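Local coordinates for protein putative oxidoreductase (Mycobacterium avium, PDB 3QHA) that is a putative oxidoreductase that, like its 3-hydroxyisobutyrate dehydrogenase relatives, probably uses a nicotinamide cofactor to oxidise a hydroxy acid, at residues A129-G134 / L143-G148; G148-V153 / G172-G177. One frame throughout, in Å; residues are numbered along the deposited sequence.

Contact 1: residues A129-G134 / L143-G148; sequences APVSGG and LATMVG
With OG1 of Thr145 anti to its backbone N (chi1 -174°) and CG of Leu143 anti to its carbonyl carbon (chi1 -79°), one side chain reaches the backbone of Pro130 and the other the side chain of Val131. The setting is an antiparallel strand pair that extends the parallel Rossmann sheet: strand 125-132 runs into helix 135-140 and strand 143-148 returns beside it. APVSGG resembles the substrate-binding signature of β-hydroxyacid dehydrogenases, consistent with a similar role here.

Pro130 O is gripped twice. Met146 N binds it at 3.1 Å, almost in line with the carbonyl, while Thr145 OG1 donates from above the carbonyl plane, also at 3.1 Å. Two residues further along, beyond the Val131-Thr145 pair, Ser132 and Ala144 form the hydrogen-bonded pair: Ser132 N gives a bent bond to Ala144 O at 3.0 Å, and Ala144 N lies just 2.6 Å from Ser132 O, a length to be read with caution. Val131 and Thr145 make the non-hydrogen-bonded pair, with Trp164 of helix 151-164 touching both side chains. On the face of Ser132 and Ala144, Thr219 of the second subunit packs against both.

A cis peptide joins Ser132 to Gly133. Beside this cis peptide the two methyls of Leu143 part company: CD1 meets Val131 CB at 3.9 Å, and CD2 lies 3.6 Å from Gly134 O.

Contact 2: residues G148-V153 / G172-G177; sequences GADREV and GEPGAG
Gly148 and Gly172 pair as a parallel bridge, their CA atoms 5.0 Å apart, and Ala149 N sends a nearly straight hydrogen bond of 2.8 Å to Gly172 O (172° at the hydrogen). This joins the ends of the two strands of a beta-alpha-beta crossover, 143-148 and 165-172, with helix 151-164 between. Just past it segment 172-177 folds into a type II turn, Glu173 to Ala176, closed by Ala176 N on Glu173 O, with Gly175 in its third position at a positive phi of 110°. Gly148 presses straight against this turn: its CA comes within 3.2 Å of Glu173 O, an approach possible because no side chain intervenes.

Pro174 lays its ring alongside the backbone of Ala149, with CD 3.8 Å from Ala149 C and CG touching Ala149 CA. Asp150 meets the same ring at about a right angle, OD1 standing 3.9 Å from Pro174 CD. Its chi1 of -69° sets CG beside its own backbone N, and the carboxylate tip comes nearer the turn than its CB does. There Asp150 OD1 and Glu173 OE2, like charges 4.4 Å apart, share one water, which donates a hydrogen to each and so probably eases their repulsion.

From the ends of the inner strand 143-148 and the outermost strand 165-172, the two segments enter helices 151-164 and 176-204, the latter probably the interdomain helix. Asp128 of strand 125-132 bonds to the backbone of Gly148 and, through OD1, to Gly175 N; Ala149 rests on Val127 of that strand, and Ala176 packs on Leu207 of the second subunit.

Contacts 1 and 2 follow in series along the chain and share Gly148, the end of strand 143-148, which is paired with strand 125-132 along one edge and strand 165-172 along the other. Their centres are about 13 Å apart, yet they touch directly: Pro130 CG lies 3.4 Å from Gly177 O, and Met146 CB 4.1 Å from that same oxygen, so the start of helix 176-204 abuts contact 1. That long helix also brings Lys181 onto Pro130 and Met180 onto Met146. At the other end of contact 1, Met26, within a glycine-rich loop consistent with dinucleotide binding, touches Val131 and Leu143, which places this end of contact 1 beside the presumed cofactor site.

Contact 1: residues A129-G134 / L143-G148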
loop_
_atom_site.group_PDB
_atom_site.type_symbol
_atom_site.label_atom_id
_atom_site.label_comp_id
_atom_site.label_asym_id
_atom_site.label_seq_id
_atom_site.Cartn_x
_atom_site.Cartn_y
_atom_site.Cartn_z
ATOM N N ALA B 129 -21.661 1.834 -8.913
ATOM C CA ALA B 129 -20.966 2.555 -7.860
ATOM C C ALA B 129 -20.216 1.580 -6.963
ATOM O O ALA B 129 -20.502 1.493 -5.766
ATOM C CB ALA B 129 -21.964 3.377 -7.039
ATOM N N PRO B 130 -19.251 0.835 -7.538
ATOM C CA PRO B 130 -18.427 -0.039 -6.709
ATOM C C PRO B 130 -17.728 0.730 -5.595
ATOM O O PRO B 130 -17.463 1.928 -5.734
ATOM C CB PRO B 130 -17.404 -0.613 -7.701
ATOM C CG PRO B 130 -17.440 0.307 -8.881
ATOM C CD PRO B 130 -18.864 0.750 -8.956
ATOM N N VAL B 131 -17.442 0.031 -4.500
ATOM C CA VAL B 131 -16.854 0.639 -3.315
ATOM C C VAL B 131 -15.529 -0.019 -2.923
ATOM O O VAL B 131 -15.166 -1.084 -3.435
ATOM C CB VAL B 131 -17.831 0.581 -2.123
ATOM C CG1 VAL B 131 -19.138 1.281 -2.476
ATOM C CG2 VAL B 131 -18.083 -0.866 -1.699
ATOM N N SER B 132 -14.833 0.647 -2.001
ATOM C CA SER B 132 -13.481 0.304 -1.549
ATOM C C SER B 132 -13.202 1.246 -0.361
ATOM O O SER B 132 -13.699 2.368 -0.379
ATOM C CB SER B 132 -12.480 0.578 -2.685
ATOM O OG SER B 132 -11.142 0.260 -2.330
ATOM N N GLY B 133 -12.490 0.847 0.696
ATOM C CA GLY B 133 -12.183 -0.527 1.053
ATOM C C GLY B 133 -12.466 -0.782 2.529
ATOM O O GLY B 133 -11.921 -0.112 3.414
ATOM N N GLY B 134 -13.353 -1.740 2.784
ATOM C CA GLY B 134 -13.463 -2.364 4.092
ATOM C C GLY B 134 -14.806 -2.213 4.771
ATOM O O GLY B 134 -15.483 -1.192 4.628
ATOM N N LEU B 143 -16.219 5.128 3.252
ATOM C CA LEU B 143 -15.890 4.416 2.016
ATOM C C LEU B 143 -15.426 5.350 0.904
ATOM O O LEU B 143 -15.688 6.556 0.929
ATOM C CB LEU B 143 -17.090 3.608 1.504
ATOM C CG LEU B 143 -17.364 2.269 2.190
ATOM C CD1 LEU B 143 -18.574 1.597 1.564
ATOM C CD2 LEU B 143 -16.143 1.348 2.130
ATOM N N ALA B 144 -14.710 4.772 -0.054
ATOM C CA ALA B 144 -14.538 5.377 -1.358
ATOM C C ALA B 144 -15.547 4.710 -2.280
ATOM O O ALA B 144 -15.800 3.511 -2.159
ATOM C CB ALA B 144 -13.131 5.160 -1.867
ATOM N N THR B 145 -16.143 5.488 -3.179
ATOM C CA THR B 145 -16.991 4.926 -4.224
ATOM C C THR B 145 -16.704 5.593 -5.568
ATOM O O THR B 145 -16.457 6.795 -5.634
ATOM C CB THR B 145 -18.494 5.030 -3.883
ATOM O OG1 THR B 145 -19.256 4.335 -4.878
ATOM C CG2 THR B 145 -18.947 6.487 -3.804
ATOM N N MET B 146 -16.731 4.790 -6.626
ATOM C CA MET B 146 -16.398 5.237 -7.970
ATOM C C MET B 146 -17.628 5.033 -8.830
ATOM O O MET B 146 -18.024 3.902 -9.094
ATOM C CB MET B 146 -15.230 4.423 -8.508
ATOM C CG MET B 146 -13.936 4.648 -7.751
ATOM S SD MET B 146 -12.845 3.217 -7.840
ATOM C CE MET B 146 -13.621 2.137 -6.640
ATOM N N VAL B 147 -18.220 6.135 -9.274
ATOM C CA VAL B 147 -19.597 6.129 -9.747
ATOM C C VAL B 147 -19.697 6.386 -11.249
ATOM O O VAL B 147 -19.245 7.421 -11.738
ATOM C CB VAL B 147 -20.410 7.201 -8.996
ATOM C CG1 VAL B 147 -21.866 7.184 -9.428
ATOM C CG2 VAL B 147 -20.290 6.992 -7.491
ATOM N N GLY B 148 -20.280 5.435 -11.974
ATOM C CA GLY B 148 -20.665 5.648 -13.366
ATOM C C GLY B 148 -22.115 6.090 -13.407
ATOM O O GLY B 148 -22.995 5.361 -12.955
#

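Contact 2: residues G148-V153 / G172-G177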
loop_
_atom_site.group_PDB
_atom_site.type_symbol
_atom_site.label_atom_id
_atom_site.label_comp_id
_atom_site.label_asym_id
_atom_site.label_seq_id
_atom_site.Cartn_x
_atom_site.Cartn_y
_atom_site.Cartn_z
ATOM N N GLY B 148 -20.280 5.435 -11.974
ATOM C CA GLY B 148 -20.665 5.648 -13.366
ATOM C C GLY B 148 -22.115 6.090 -13.407
ATOM O O GLY B 148 -22.995 5.361 -12.955
ATOM N N ALA B 149 -22.368 7.288 -13.929
ATOM C CA ALA B 149 -23.716 7.852 -13.910
ATOM C C ALA B 149 -23.863 9.017 -14.876
ATOM O O ALA B 149 -22.888 9.705 -15.184
ATOM C CB ALA B 149 -24.069 8.308 -12.502
ATOM N N ASP B 150 -25.088 9.229 -15.352
ATOM C CA ASP B 150 -25.417 10.440 -16.099
ATOM C C ASP B 150 -25.325 11.632 -15.151
ATOM O O ASP B 150 -25.631 11.512 -13.962
ATOM C CB ASP B 150 -26.813 10.344 -16.725
ATOM C CG ASP B 150 -26.880 9.324 -17.854
ATOM O OD1 ASP B 150 -25.876 9.162 -18.587
ATOM O OD2 ASP B 150 -27.941 8.684 -18.017
ATOM N N ARG B 151 -24.895 12.774 -15.683
ATOM C CA ARG B 151 -24.558 13.943 -14.867
ATOM C C ARG B 151 -25.671 14.343 -13.901
ATOM O O ARG B 151 -25.418 14.580 -12.720
ATOM C CB ARG B 151 -24.205 15.136 -15.764
ATOM N N GLU B 152 -26.899 14.409 -14.409
ATOM C CA GLU B 152 -28.046 14.824 -13.604
ATOM C C GLU B 152 -28.353 13.870 -12.449
ATOM O O GLU B 152 -28.706 14.322 -11.360
ATOM C CB GLU B 152 -29.291 14.980 -14.483
ATOM N N VAL B 153 -28.221 12.564 -12.673
ATOM C CA VAL B 153 -28.539 11.593 -11.619
ATOM C C VAL B 153 -27.399 11.528 -10.599
ATOM O O VAL B 153 -27.633 11.252 -9.423
ATOM C CB VAL B 153 -28.898 10.167 -12.157
ATOM C CG1 VAL B 153 -29.515 10.239 -13.557
ATOM C CG2 VAL B 153 -27.685 9.242 -12.141
ATOM N N GLY B 172 -17.420 8.748 -14.633
ATOM C CA GLY B 172 -17.936 8.982 -15.977
ATOM C C GLY B 172 -19.375 8.521 -16.117
ATOM O O GLY B 172 -20.139 8.534 -15.152
ATOM N N GLU B 173 -19.734 8.119 -17.332
ATOM C CA GLU B 173 -21.054 7.557 -17.633
ATOM C C GLU B 173 -21.175 6.158 -17.026
ATOM O O GLU B 173 -20.195 5.635 -16.491
ATOM C CB GLU B 173 -21.259 7.510 -19.155
ATOM C CG GLU B 173 -21.400 8.888 -19.783
ATOM C CD GLU B 173 -21.665 8.843 -21.279
ATOM O OE1 GLU B 173 -20.816 8.305 -22.025
ATOM O OE2 GLU B 173 -22.716 9.368 -21.712
ATOM N N PRO B 174 -22.375 5.550 -17.086
ATOM C CA PRO B 174 -22.506 4.190 -16.568
ATOM C C PRO B 174 -21.533 3.198 -17.208
ATOM O O PRO B 174 -21.418 3.134 -18.432
ATOM C CB PRO B 174 -23.956 3.841 -16.893
ATOM C CG PRO B 174 -24.652 5.148 -16.777
ATOM C CD PRO B 174 -23.695 6.124 -17.404
ATOM N N GLY B 175 -20.840 2.446 -16.359
ATOM C CA GLY B 175 -19.775 1.543 -16.779
ATOM C C GLY B 175 -18.406 2.043 -16.341
ATOM O O GLY B 175 -17.495 1.245 -16.119
ATOM N N ALA B 176 -18.266 3.363 -16.217
ATOM C CA ALA B 176 -16.989 3.989 -15.854
ATOM C C ALA B 176 -16.578 3.690 -14.413
ATOM O O ALA B 176 -15.390 3.579 -14.112
ATOM C CB ALA B 176 -17.058 5.498 -16.072
ATOM N N GLY B 177 -17.561 3.577 -13.525
ATOM C CA GLY B 177 -17.303 3.193 -12.145
ATOM C C GLY B 177 -16.659 1.823 -12.087
ATOM O O GLY B 177 -15.621 1.644 -11.449
HETATM O O HOH W 1 -24.141 10.831 -19.956
#